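Local coordinates for protein putative secreted endoglycosylceramidase (Rhodococcus hoagii, PDB 6JYZ) that is an endogalactosylceramidase of glycoside hydrolase family 5 that probably hydrolyses the O-glycosidic bond between sugar and ceramide in galactose-linked glycolipids, at residues S265-W268 with S269-F273; D67-D70 with F71-M74; R243-A246 with A247-A251. All blocks are in the same frame, centred on the assembly; numbering follows the deposited sequence.

Interaction 1: residues S265-W268 with S269-F273; sequences SALW and SAFGF
A single-turn helix, 268-271, follows barrel strand 259-262 of this family 5 glycoside hydrolase, and its closing turn folds Gly-272 and Phe-273 back over the indole of Trp-268. Before the helix, Ser-265 OG accepts from the backbone N of Leu-267 at 2.9 Å, a capping bond; the same hydroxyl is also hydrogen-bonded to Asp-274, so a small polar residue suits the bend. Ala-270 N then bonds Leu-267 O at 3.0 Å. Gly-272 N reaches Trp-268 O at 2.8 Å, an i to i+4 bond; the other of that span, Phe-271 N to Leu-267 O, is weak. Gly-272 has left helical angles with phi 86°, where a side chain would press on the carbonyl oxygen of Phe-271; hence its lack of one. Trp-268 carries the rest of the contact. With CG anti to the backbone N (chi1 -166°), its ring lies beneath the returning chain: Phe-273 CA sits 3.6 Å from the centroid of the six-membered ring, a CH-pi contact almost on the ring normal, and Gly-272 O covers the same face nearer the rim. Ile-313, Ala-314 and Ala-317 of helix 307-321 also touch this large side chain, so the indole joins turn to helix. Leu-267 CD2 meets Phe-271 CE2 at 4.2 Å, a looser apolar pair. Ser-269 OG is hydrogen-bonded to Glu-222. A water finally ties ring to turn, accepting from Trp-268 NE1 at 2.9 Å and donating to Gly-272 O at 2.8 Å.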
ATOM      1  N   SER A 265     -13.358   4.142   1.964  1.00  9.44           N
ATOM      2  CA  SER A 265     -13.851   2.783   1.877  1.00  9.32           C
ATOM      3  C   SER A 265     -13.348   2.121   0.594  1.00  8.92           C
ATOM      4  O   SER A 265     -12.897   2.775  -0.375  1.00  9.98           O
ATOM      5  CB  SER A 265     -15.368   2.649   1.947  1.00  9.85           C
ATOM      6  OG  SER A 265     -15.958   2.668   0.624  1.00 10.77           O
ATOM      7  N   ALA A 266     -13.465   0.794   0.571  1.00  8.88           N
ATOM      8  CA  ALA A 266     -13.148  -0.013  -0.602  1.00  9.59           C
ATOM      9  C   ALA A 266     -13.884   0.458  -1.854  1.00  9.49           C
ATOM     10  O   ALA A 266     -13.438   0.114  -2.947  1.00 10.14           O
ATOM     11  CB  ALA A 266     -13.551  -1.457  -0.300  1.00 10.57           C
ATOM     12  N   LEU A 267     -15.021   1.148  -1.713  1.00  8.92           N
ATOM     13  CA  LEU A 267     -15.699   1.623  -2.914  1.00  9.41           C
ATOM     14  C   LEU A 267     -14.809   2.494  -3.763  1.00  9.25           C
ATOM     15  O   LEU A 267     -14.972   2.519  -5.001  1.00  9.74           O
ATOM     16  CB  LEU A 267     -16.978   2.390  -2.545  1.00 10.59           C
ATOM     17  CG  LEU A 267     -18.004   1.512  -1.837  1.00 11.60           C
ATOM     18  CD1 LEU A 267     -19.170   2.399  -1.358  1.00 14.90           C
ATOM     19  CD2 LEU A 267     -18.537   0.377  -2.682  1.00 15.00           C
ATOM     20  N   TRP A 268     -13.871   3.254  -3.208  1.00  8.56           N
ATOM     21  CA  TRP A 268     -12.989   4.081  -4.057  1.00  8.84           C
ATOM     22  C   TRP A 268     -12.251   3.210  -5.036  1.00  9.24           C
ATOM     23  O   TRP A 268     -12.009   3.630  -6.191  1.00  9.60           O
ATOM     24  CB  TRP A 268     -11.996   4.845  -3.160  1.00  9.09           C
ATOM     25  CG  TRP A 268     -11.280   5.951  -3.904  1.00  8.80           C
ATOM     26  CD1 TRP A 268     -10.372   5.822  -4.937  1.00  9.27           C
ATOM     27  CD2 TRP A 268     -11.442   7.351  -3.676  1.00  8.89           C
ATOM     28  NE1 TRP A 268      -9.976   7.083  -5.363  1.00  9.61           N
ATOM     29  CE2 TRP A 268     -10.621   8.025  -4.621  1.00  8.93           C
ATOM     30  CE3 TRP A 268     -12.158   8.112  -2.762  1.00  9.27           C
ATOM     31  CZ2 TRP A 268     -10.530   9.423  -4.653  1.00  9.44           C
ATOM     32  CZ3 TRP A 268     -12.079   9.501  -2.798  1.00  9.80           C
ATOM     33  CH2 TRP A 268     -11.279  10.144  -3.754  1.00  9.53           C
ATOM     34  N   SER A 269     -11.874   1.998  -4.647  1.00  8.72           N
ATOM     35  CA  SER A 269     -11.143   1.101  -5.535  1.00  9.71           C
ATOM     36  C   SER A 269     -11.958   0.571  -6.685  1.00 11.03           C
ATOM     37  O   SER A 269     -11.339  -0.076  -7.578  1.00 12.58           O
ATOM     38  CB  SER A 269     -10.591  -0.085  -4.758  1.00 10.01           C
ATOM     39  OG  SER A 269      -9.708   0.408  -3.777  1.00 10.97           O
ATOM     40  N   ALA A 270     -13.283   0.740  -6.670  1.00 10.50           N
ATOM     41  CA  ALA A 270     -14.134   0.321  -7.797  1.00 10.92           C
ATOM     42  C   ALA A 270     -14.715   1.494  -8.563  1.00  9.77           C
ATOM     43  O   ALA A 270     -15.183   1.289  -9.702  1.00 10.67           O
ATOM     44  CB  ALA A 270     -15.264  -0.520  -7.221  1.00 13.81           C
ATOM     45  N   PHE A 271     -14.711   2.703  -8.032  1.00  9.83           N
ATOM     46  CA  PHE A 271     -15.372   3.825  -8.679  1.00 10.07           C
ATOM     47  C   PHE A 271     -14.445   4.999  -8.917  1.00 10.74           C
ATOM     48  O   PHE A 271     -14.816   5.893  -9.720  1.00 10.91           O
ATOM     49  CB  PHE A 271     -16.541   4.344  -7.818  1.00 11.56           C
ATOM     50  CG  PHE A 271     -17.661   3.331  -7.739  1.00 11.97           C
ATOM     51  CD1 PHE A 271     -18.538   3.210  -8.843  1.00 14.58           C
ATOM     52  CD2 PHE A 271     -17.717   2.357  -6.761  1.00 15.25           C
ATOM     53  CE1 PHE A 271     -19.545   2.244  -8.806  1.00 15.62           C
ATOM     54  CE2 PHE A 271     -18.694   1.356  -6.769  1.00 16.74           C
ATOM     55  CZ  PHE A 271     -19.601   1.348  -7.809  1.00 16.01           C
ATOM     56  N   GLY A 272     -13.294   5.109  -8.237  1.00 10.21           N
ATOM     57  CA  GLY A 272     -12.406   6.228  -8.443  1.00 10.78           C
ATOM     58  C   GLY A 272     -12.758   7.432  -7.596  1.00  9.80           C
ATOM     59  O   GLY A 272     -12.154   8.503  -7.735  1.00 10.40           O
ATOM     60  N   PHE A 273     -13.782   7.300  -6.750  1.00  9.53           N
ATOM     61  CA  PHE A 273     -14.201   8.331  -5.816  1.00  9.43           C
ATOM     62  C   PHE A 273     -15.120   7.637  -4.795  1.00  9.13           C
ATOM     63  O   PHE A 273     -15.557   6.524  -5.022  1.00 10.49           O
ATOM     64  CB  PHE A 273     -14.900   9.531  -6.516  1.00 10.67           C
ATOM     65  CG  PHE A 273     -16.210   9.151  -7.169  1.00 12.36           C
ATOM     66  CD1 PHE A 273     -16.218   8.587  -8.430  1.00 14.22           C
ATOM     67  CD2 PHE A 273     -17.421   9.406  -6.536  1.00 14.62           C
ATOM     68  CE1 PHE A 273     -17.427   8.278  -9.074  1.00 19.13           C
ATOM     69  CE2 PHE A 273     -18.628   9.130  -7.189  1.00 19.34           C
ATOM     70  CZ  PHE A 273     -18.610   8.516  -8.409  1.00 19.55           C
TER
HETATM   71  O   HOH W   1      -9.396   8.354  -7.949  1.00 10.21           O

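Interaction 2: residues D67-D70 with F71-M74; sequences DRTD and FEAM
Arg-68 meets Glu-72 with an unusual torsion for a helix: its CG stands between the backbone N and the carbonyl carbon (chi1 70°), which a helix normally disfavours but its first turn tolerates because no earlier turn lies behind. From there the chain runs out extended, and NH1 reaches Glu-72 OE2 at 2.8 Å in a salt bridge on the syn side of the carboxylate. The two flat groups are turned 39° apart, and one oxygen takes the bond at the guanidinium edge. Without the Glu-72 carboxylate, as with an alanine here, the Arg-68 guanidinium would probably lose this mate and be free to swing. On the buried side, Met-74 bends so that CE lies 3.7 Å above one face of the Phe-71 ring, offset toward its rim, and 3.8 Å from Asp-70 CB. Phe-71 fills the seam against Ala-109 and Ala-113 of helix 100-115. Asp-67 caps the helix through OD1, which grips two donors, Thr-69 N at 2.8 Å and Thr-69 OG1 at 2.7 Å, through different lone pairs. Asp-70 OD2 accepts from Asp-67 N at 3.0 Å, while Asp-70 OD1 accepts from Trp-362. Asp-67 and Asp-70 thus form a capping box, which starts the helix of the beta-alpha-beta unit between strands 38-47 and 81-86 of the barrel.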
ATOM      1  N   ASP A  67      12.662 -12.565   2.096  1.00 15.22           N
ATOM      2  CA  ASP A  67      13.898 -12.403   2.842  1.00 16.82           C
ATOM      3  C   ASP A  67      14.635 -11.206   2.255  1.00 15.62           C
ATOM      4  O   ASP A  67      14.123 -10.482   1.366  1.00 14.54           O
ATOM      5  CB  ASP A  67      14.727 -13.698   2.844  1.00 18.87           C
ATOM      6  CG  ASP A  67      15.101 -14.108   1.432  1.00 22.17           C
ATOM      7  OD1 ASP A  67      15.519 -13.273   0.606  1.00 20.11           O
ATOM      8  OD2 ASP A  67      14.842 -15.308   1.068  1.00 29.99           O
ATOM      9  N   ARG A  68      15.893 -11.021   2.679  1.00 14.61           N
ATOM     10  CA  ARG A  68      16.596  -9.807   2.336  1.00 14.70           C
ATOM     11  C   ARG A  68      16.794  -9.717   0.831  1.00 14.97           C
ATOM     12  O   ARG A  68      16.878  -8.594   0.319  1.00 14.69           O
ATOM     13  CB  ARG A  68      17.954  -9.780   3.079  1.00 18.23           C
ATOM     14  CG  ARG A  68      18.950 -10.802   2.546  1.00 24.35           C
ATOM     15  CD  ARG A  68      20.310 -10.446   3.174  1.00 36.08           C
ATOM     16  NE  ARG A  68      21.309 -11.505   3.012  1.00 46.87           N
ATOM     17  CZ  ARG A  68      22.015 -11.760   1.901  1.00 57.63           C
ATOM     18  NH1 ARG A  68      21.830 -11.051   0.795  1.00 48.94           N
ATOM     19  NH2 ARG A  68      22.910 -12.741   1.905  1.00 61.54           N
ATOM     20  N   THR A  69      16.845 -10.833   0.113  1.00 14.64           N
ATOM     21  CA  THR A  69      17.088 -10.783  -1.310  1.00 16.64           C
ATOM     22  C   THR A  69      15.911 -10.097  -2.019  1.00 16.02           C
ATOM     23  O   THR A  69      16.091  -9.522  -3.091  1.00 15.70           O
ATOM     24  CB  THR A  69      17.354 -12.164  -1.928  1.00 18.65           C
ATOM     25  OG1 THR A  69      16.185 -13.003  -1.945  1.00 20.14           O
ATOM     26  CG2 THR A  69      18.521 -12.872  -1.246  1.00 21.79           C
ATOM     27  N   ASP A  70      14.686 -10.205  -1.494  1.00 13.66           N
ATOM     28  CA  ASP A  70      13.560  -9.513  -2.121  1.00 13.57           C
ATOM     29  C   ASP A  70      13.756  -8.011  -2.012  1.00 13.01           C
ATOM     30  O   ASP A  70      13.486  -7.288  -2.960  1.00 12.55           O
ATOM     31  CB  ASP A  70      12.266  -9.848  -1.373  1.00 15.95           C
ATOM     32  CG  ASP A  70      11.821 -11.236  -1.662  1.00 20.26           C
ATOM     33  OD1 ASP A  70      11.079 -11.346  -2.699  1.00 21.41           O
ATOM     34  OD2 ASP A  70      12.176 -12.175  -0.882  1.00 18.02           O
ATOM     35  N   PHE A  71      14.218  -7.531  -0.849  1.00 11.84           N
ATOM     36  CA  PHE A  71      14.422  -6.096  -0.666  1.00 12.24           C
ATOM     37  C   PHE A  71      15.601  -5.610  -1.515  1.00 12.00           C
ATOM     38  O   PHE A  71      15.574  -4.482  -2.028  1.00 12.49           O
ATOM     39  CB  PHE A  71      14.607  -5.780   0.818  1.00 12.41           C
ATOM     40  CG  PHE A  71      13.338  -6.090   1.597  1.00 12.01           C
ATOM     41  CD1 PHE A  71      12.285  -5.183   1.543  1.00 11.83           C
ATOM     42  CD2 PHE A  71      13.166  -7.263   2.321  1.00 14.27           C
ATOM     43  CE1 PHE A  71      11.086  -5.470   2.207  1.00 13.85           C
ATOM     44  CE2 PHE A  71      11.963  -7.557   2.979  1.00 14.14           C
ATOM     45  CZ  PHE A  71      10.922  -6.645   2.893  1.00 14.13           C
ATOM     46  N   GLU A  72      16.636  -6.451  -1.737  1.00 12.25           N
ATOM     47  CA  GLU A  72      17.711  -6.059  -2.652  1.00 12.74           C
ATOM     48  C   GLU A  72      17.132  -5.929  -4.050  1.00 12.85           C
ATOM     49  O   GLU A  72      17.483  -4.989  -4.788  1.00 13.59           O
ATOM     50  CB  GLU A  72      18.805  -7.148  -2.589  1.00 14.68           C
ATOM     51  CG  GLU A  72      19.467  -7.186  -1.216  1.00 17.68           C
ATOM     52  CD  GLU A  72      20.314  -8.452  -0.933  1.00 23.42           C
ATOM     53  OE1 GLU A  72      20.441  -9.270  -1.871  1.00 28.56           O
ATOM     54  OE2 GLU A  72      20.855  -8.543   0.185  1.00 28.73           O
ATOM     55  N   ALA A  73      16.249  -6.833  -4.480  1.00 13.01           N
ATOM     56  CA  ALA A  73      15.644  -6.760  -5.780  1.00 12.62           C
ATOM     57  C   ALA A  73      14.772  -5.513  -5.925  1.00 12.52           C
ATOM     58  O   ALA A  73      14.677  -4.914  -7.012  1.00 13.88           O
ATOM     59  CB  ALA A  73      14.895  -8.020  -6.119  1.00 13.55           C
ATOM     60  N   MET A  74      14.033  -5.142  -4.853  1.00 11.91           N
ATOM     61  CA  MET A  74      13.205  -3.915  -4.915  1.00 12.92           C
ATOM     62  C   MET A  74      14.101  -2.707  -5.095  1.00 12.08           C
ATOM     63  O   MET A  74      13.753  -1.810  -5.896  1.00 12.29           O
ATOM     64  CB  MET A  74      12.443  -3.745  -3.601  1.00 12.80           C
ATOM     65  CG  MET A  74      11.358  -4.827  -3.476  1.00 14.29           C
ATOM     66  SD  MET A  74      10.623  -4.741  -1.763  1.00 15.74           S
ATOM     67  CE  MET A  74      10.389  -6.496  -1.482  1.00 18.71           C
TER

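Interaction 3: residues R243-A246 with A247-A251; sequences RAIA and AIRQA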
ATOM      1  N   ARG A 243     -10.269   6.430  16.879  1.00  9.67           N
ATOM      2  CA  ARG A 243      -9.904   5.585  18.026  1.00 10.40           C
ATOM      3  C   ARG A 243      -8.507   5.003  17.843  1.00 10.58           C
ATOM      4  O   ARG A 243      -7.722   5.004  18.815  1.00 10.66           O
ATOM      5  CB  ARG A 243     -10.909   4.439  18.154  1.00 11.59           C
ATOM      6  CG  ARG A 243     -12.260   4.824  18.709  1.00 14.68           C
ATOM      7  CD  ARG A 243     -13.126   3.573  18.882  1.00 17.75           C
ATOM      8  NE  ARG A 243     -12.630   2.641  19.935  1.00 16.69           N
ATOM      9  CZ  ARG A 243     -13.258   1.462  20.386  1.00 18.32           C
ATOM     10  NH1 ARG A 243     -14.337   1.038  19.778  1.00 19.62           N
ATOM     11  NH2 ARG A 243     -12.818   0.765  21.431  1.00 20.51           N
ATOM     12  N   ALA A 244      -8.163   4.521  16.667  1.00  9.95           N
ATOM     13  CA  ALA A 244      -6.853   3.915  16.466  1.00  9.80           C
ATOM     14  C   ALA A 244      -5.769   4.966  16.587  1.00  9.95           C
ATOM     15  O   ALA A 244      -4.735   4.688  17.231  1.00 10.48           O
ATOM     16  CB  ALA A 244      -6.800   3.299  15.083  1.00 10.14           C
ATOM     17  N   ILE A 245      -5.965   6.160  16.052  1.00  9.74           N
ATOM     18  CA  ILE A 245      -4.930   7.211  16.125  1.00  9.90           C
ATOM     19  C   ILE A 245      -4.715   7.560  17.598  1.00 10.75           C
ATOM     20  O   ILE A 245      -3.528   7.710  18.008  1.00 10.51           O
ATOM     21  CB  ILE A 245      -5.374   8.443  15.330  1.00 10.14           C
ATOM     22  CG1 ILE A 245      -5.370   8.118  13.846  1.00 11.21           C
ATOM     23  CG2 ILE A 245      -4.455   9.640  15.620  1.00 11.95           C
ATOM     24  CD1 ILE A 245      -6.114   9.152  12.969  1.00 11.64           C
ATOM     25  N   ALA A 246      -5.759   7.708  18.415  1.00 10.79           N
ATOM     26  CA  ALA A 246      -5.501   8.115  19.809  1.00 10.97           C
ATOM     27  C   ALA A 246      -4.710   7.012  20.490  1.00 10.48           C
ATOM     28  O   ALA A 246      -3.807   7.310  21.291  1.00 11.93           O
ATOM     29  CB  ALA A 246      -6.843   8.313  20.522  1.00 11.79           C
ATOM     30  N   ALA A 247      -4.995   5.743  20.258  1.00 10.02           N
ATOM     31  CA  ALA A 247      -4.298   4.657  20.924  1.00 10.35           C
ATOM     32  C   ALA A 247      -2.867   4.606  20.458  1.00 11.21           C
ATOM     33  O   ALA A 247      -1.947   4.386  21.273  1.00 11.50           O
ATOM     34  CB  ALA A 247      -5.018   3.363  20.668  1.00 11.73           C
ATOM     35  N   ILE A 248      -2.611   4.793  19.160  1.00 10.76           N
ATOM     36  CA  ILE A 248      -1.258   4.772  18.611  1.00 10.30           C
ATOM     37  C   ILE A 248      -0.488   5.946  19.193  1.00 11.45           C
ATOM     38  O   ILE A 248       0.694   5.755  19.566  1.00 11.59           O
ATOM     39  CB  ILE A 248      -1.354   4.861  17.070  1.00  9.70           C
ATOM     40  CG1 ILE A 248      -1.791   3.478  16.552  1.00 10.67           C
ATOM     41  CG2 ILE A 248      -0.016   5.257  16.474  1.00 11.79           C
ATOM     42  CD1 ILE A 248      -2.226   3.500  15.029  1.00 10.91           C
ATOM     43  N   ARG A 249      -1.054   7.136  19.255  1.00 10.17           N
ATOM     44  CA  ARG A 249      -0.250   8.283  19.703  1.00 11.03           C
ATOM     45  C   ARG A 249       0.123   8.071  21.162  1.00 11.74           C
ATOM     46  O   ARG A 249       1.261   8.439  21.556  1.00 13.64           O
ATOM     47  CB  ARG A 249      -1.085   9.561  19.551  1.00 12.03           C
ATOM     48  CG  ARG A 249      -1.282   9.977  18.088  1.00 11.86           C
ATOM     49  CD  ARG A 249       0.037  10.440  17.478  1.00 13.59           C
ATOM     50  NE  ARG A 249      -0.104  10.852  16.053  1.00 12.38           N
ATOM     51  CZ  ARG A 249       0.558  10.326  15.029  1.00 11.87           C
ATOM     52  NH1 ARG A 249       1.420   9.343  15.160  1.00 12.47           N
ATOM     53  NH2 ARG A 249       0.330  10.872  13.822  1.00 12.22           N
ATOM     54  N   GLN A 250      -0.723   7.472  21.984  1.00 11.43           N
ATOM     55  CA  GLN A 250      -0.324   7.176  23.361  1.00 12.99           C
ATOM     56  C   GLN A 250       0.783   6.131  23.384  1.00 13.29           C
ATOM     57  O   GLN A 250       1.745   6.244  24.165  1.00 13.46           O
ATOM     58  CB  GLN A 250      -1.563   6.715  24.132  1.00 13.88           C
ATOM     59  CG  GLN A 250      -1.290   6.346  25.599  1.00 18.50           C
ATOM     60  CD  GLN A 250      -0.801   7.533  26.377  1.00 27.31           C
ATOM     61  OE1 GLN A 250      -1.373   8.628  26.305  1.00 32.07           O
ATOM     62  NE2 GLN A 250       0.277   7.312  27.128  1.00 31.26           N
ATOM     63  N   ALA A 251       0.700   5.111  22.563  1.00 12.22           N
ATOM     64  CA  ALA A 251       1.656   4.035  22.568  1.00 11.64           C
ATOM     65  C   ALA A 251       3.005   4.512  22.057  1.00 11.90           C
ATOM     66  O   ALA A 251       4.034   3.841  22.284  1.00 14.42           O
ATOM     67  CB  ALA A 251       1.150   2.887  21.698  1.00 13.86           C
TER
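Ile-245 and Arg-249, one turn apart, lie side by side and point the same way, the branch methyl CG2 of the isoleucine 4.0 Å from CG of the arginine. In Arg-249 the first torsion (chi1 -72°) sets CG beside the backbone N, 3.2 Å from Ile-245 O, and a bend at chi2 (-68°) then redirects CD and the rest of the chain. That chain heads inward alongside Val-260 of strand 259-262, and its guanidinium is held by salt bridges from NE to Asp-284 and from NH1 to Glu-252, with NH1 also hydrogen-bonded to His-258 O. Arginine suits this place because the apolar stem packs while the head spans several partners. Ile-248 adopts a similar first torsion, laying CG1 3.3 Å from Ala-244 O. Gln-250 does the reverse: CG stands opposite the backbone N (chi1 179°) and the amide leads away from the preceding turn, as befits an exposed position. Ala-247 CB lies 3.7 Å from Arg-243 O. With only a methyl, Ala-247 rests against Val-198 and Ala-202 of helix 193-206, where the side chain of Ile-248 also touches Ala-205. Arg-243, on the same side as Ala-247, extends to a salt bridge with Asp-189. Beneath the side chains run regular i to i+4 bonds, among them Arg-249 N to Ile-245 O at 2.8 Å. This is the last part of an amphipathic helix, 230-251, of the kind that lines the outside of a TIM barrel, here between strands 214-218 and 259-262.

In the fold
All three contacts are local, and all lie within the family 5 glycoside hydrolase region, whose parallel strands form the barrel. Along the chain interaction 2 comes first, then interaction 3, then interaction 1. Helix 68-75 of interaction 2 connects strand 38-47 to strand 81-86. Helix 230-251 of interaction 3 leads to strand 259-262, and interaction 1 forms the turn just beyond that strand, so 3 and 1 are successive pieces of one stretch. The centres of interactions 1 and 2 are about 31 Å apart, on opposite sides of the chain's centre. The centres of interactions 1 and 3 are about 26 Å apart. None touches another, so they shape separate parts of one barrel.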